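Local structure of flower-specific gamma-thionin-like protein/acidic protein (Solanum lycopersicum, 4UJ0) at residues 24-29 and 41-46. The protein probably acts as a secreted antimicrobial defensin of tomato, binding the membrane phospholipid phosphatidylinositol (4,5)-bisphosphate to mediate cell lysis. Residues are numbered along the deposited sequence; the frame is centred on the assembly and turned at random.
Sequences KYCIKE and RKCLCT
E29 OE2 accepts hydrogen bonds from the hydroxyls of S9 and T11, while E29 OE1 takes the backbone N-H of Q10. With the carboxylate held like this by the 9-11 loop, E29 OE1 and E29 OE2 each approach C45 SG only loosely, at 4.2 Å. The setting is the cysteine-stabilised alpha-beta motif of plant defensins: helix 19-28 is bolted to strand 43-48, the middle strand of the three-stranded antiparallel sheet, by two disulfides.

One of them, C26-C45, lies within this contact, with C26 SG 2.0 Å from C45 SG and a left-handed C-S-S-C torsion of -75°. Both cysteines place SG beside the backbone N and anti to the carbonyl carbon, and C26 CA and C45 CA sit 5.2 Å apart. The axes of the short segments 24-28 and 43-46 approach to 8.1 Å and cross at -45°. C43, two residues earlier on the same side of the strand, swings its SG anti to the backbone N (chi1 172°), and this SG is disulfide-bonded to C22 SG, one helical turn before C26. The two bridges meet in the buried interior, where C43 SG lies 3.5 Å from C26 SG.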
loop_
_atom_site.group_PDB
_atom_site.type_symbol
_atom_site.label_atom_id
_atom_site.label_comp_id
_atom_site.label_asym_id
_atom_site.label_seq_id
_atom_site.Cartn_x
_atom_site.Cartn_y
_atom_site.Cartn_z
ATOM N N LYS A 24 4.403 0.763 -5.605
ATOM C CA LYS A 24 5.848 0.718 -5.772
ATOM C C LYS A 24 6.546 0.720 -4.418
ATOM O O LYS A 24 7.435 -0.090 -4.172
ATOM C CB LYS A 24 6.340 1.912 -6.596
ATOM C CG LYS A 24 7.817 1.818 -6.959
ATOM C CD LYS A 24 8.329 3.070 -7.674
ATOM C CE LYS A 24 8.204 4.303 -6.794
ATOM N NZ LYS A 24 8.858 4.137 -5.456
ATOM N N TYR A 25 6.137 1.634 -3.547
ATOM C CA TYR A 25 6.679 1.681 -2.188
ATOM C C TYR A 25 6.417 0.360 -1.458
ATOM O O TYR A 25 7.303 -0.186 -0.793
ATOM C CB TYR A 25 6.079 2.851 -1.390
ATOM C CG TYR A 25 6.669 4.212 -1.713
ATOM C CD1 TYR A 25 6.130 5.004 -2.724
ATOM C CD2 TYR A 25 7.755 4.698 -1.016
ATOM C CE1 TYR A 25 6.660 6.223 -3.025
ATOM C CE2 TYR A 25 8.285 5.935 -1.294
ATOM C CZ TYR A 25 7.735 6.696 -2.306
ATOM O OH TYR A 25 8.258 7.915 -2.619
ATOM N N CYS A 26 5.206 -0.165 -1.587
ATOM C CA CYS A 26 4.846 -1.374 -0.855
ATOM C C CYS A 26 5.656 -2.586 -1.278
ATOM O O CYS A 26 6.085 -3.398 -0.443
ATOM C CB CYS A 26 3.351 -1.644 -0.979
ATOM S SG CYS A 26 2.395 -0.459 -0.096
ATOM N N ILE A 27 5.931 -2.706 -2.573
ATOM C CA ILE A 27 6.727 -3.828 -3.038
ATOM C C ILE A 27 8.145 -3.749 -2.486
ATOM O O ILE A 27 8.750 -4.790 -2.155
ATOM C CB ILE A 27 6.698 -3.905 -4.572
ATOM C CG1 ILE A 27 5.301 -4.362 -4.990
ATOM C CG2 ILE A 27 7.770 -4.872 -5.115
ATOM C CD1 ILE A 27 4.996 -4.167 -6.471
ATOM N N LYS A 28 8.663 -2.529 -2.336
ATOM C CA LYS A 28 9.995 -2.345 -1.776
ATOM C C LYS A 28 9.993 -2.727 -0.293
ATOM O O LYS A 28 11.026 -3.112 0.258
ATOM C CB LYS A 28 10.486 -0.906 -1.966
ATOM C CG LYS A 28 10.729 -0.525 -3.413
ATOM C CD LYS A 28 11.402 0.848 -3.527
ATOM C CE LYS A 28 11.793 1.151 -4.969
ATOM N NZ LYS A 28 12.456 2.487 -5.092
ATOM N N GLU A 29 8.832 -2.607 0.337
ATOM C CA GLU A 29 8.614 -3.034 1.726
ATOM C C GLU A 29 8.336 -4.544 1.851
ATOM O O GLU A 29 7.970 -5.021 2.921
ATOM C CB GLU A 29 7.454 -2.241 2.349
ATOM C CG GLU A 29 7.787 -0.775 2.648
ATOM C CD GLU A 29 6.619 0.013 3.233
ATOM O OE1 GLU A 29 6.057 -0.382 4.292
ATOM O OE2 GLU A 29 6.264 1.050 2.632
ATOM N N ARG A 41 -6.816 8.420 2.500
ATOM C CA ARG A 41 -5.677 8.746 1.651
ATOM C C ARG A 41 -4.359 8.220 2.226
ATOM O O ARG A 41 -3.339 8.912 2.185
ATOM C CB ARG A 41 -5.577 10.257 1.450
ATOM C CG ARG A 41 -6.773 10.913 0.755
ATOM C CD ARG A 41 -6.897 10.434 -0.668
ATOM N NE ARG A 41 -8.039 11.007 -1.368
ATOM C CZ ARG A 41 -8.604 10.456 -2.438
ATOM N NH1 ARG A 41 -8.137 9.317 -2.936
ATOM N NH2 ARG A 41 -9.639 11.040 -3.009
ATOM N N LYS A 42 -4.395 7.006 2.770
ATOM C CA LYS A 42 -3.186 6.317 3.218
ATOM C C LYS A 42 -2.806 5.288 2.177
ATOM O O LYS A 42 -3.668 4.727 1.502
ATOM C CB LYS A 42 -3.415 5.629 4.573
ATOM C CG LYS A 42 -3.388 6.585 5.767
ATOM C CD LYS A 42 -2.088 7.365 5.785
ATOM C CE LYS A 42 -1.782 7.976 7.135
ATOM N NZ LYS A 42 -0.396 8.544 7.153
ATOM N N CYS A 43 -1.508 5.028 2.048
ATOM C CA CYS A 43 -1.028 3.904 1.247
ATOM C C CYS A 43 -1.103 2.622 2.081
ATOM O O CYS A 43 -0.501 2.533 3.159
ATOM C CB CYS A 43 0.400 4.161 0.785
ATOM S SG CYS A 43 1.225 2.797 -0.010
ATOM N N LEU A 44 -1.871 1.652 1.584
ATOM C CA LEU A 44 -2.088 0.371 2.270
ATOM C C LEU A 44 -1.396 -0.725 1.488
ATOM O O LEU A 44 -1.722 -0.964 0.331
ATOM C CB LEU A 44 -3.584 0.054 2.372
ATOM C CG LEU A 44 -4.391 1.109 3.130
ATOM C CD1 LEU A 44 -5.869 0.708 3.239
ATOM C CD2 LEU A 44 -3.782 1.325 4.506
ATOM N N CYS A 45 -0.429 -1.373 2.120
ATOM C CA CYS A 45 0.311 -2.443 1.468
ATOM C C CYS A 45 -0.408 -3.760 1.668
ATOM O O CYS A 45 -0.981 -3.989 2.727
ATOM C CB CYS A 45 1.717 -2.535 2.044
ATOM S SG CYS A 45 2.720 -1.037 1.842
ATOM N N THR A 46 -0.331 -4.623 0.656
ATOM C CA THR A 46 -1.028 -5.893 0.665
ATOM C C THR A 46 -0.115 -7.065 0.296
ATOM O O THR A 46 0.786 -6.947 -0.547
ATOM C CB THR A 46 -2.232 -5.844 -0.309
ATOM O OG1 THR A 46 -1.787 -5.423 -1.615
ATOM C CG2 THR A 46 -3.285 -4.864 0.214
#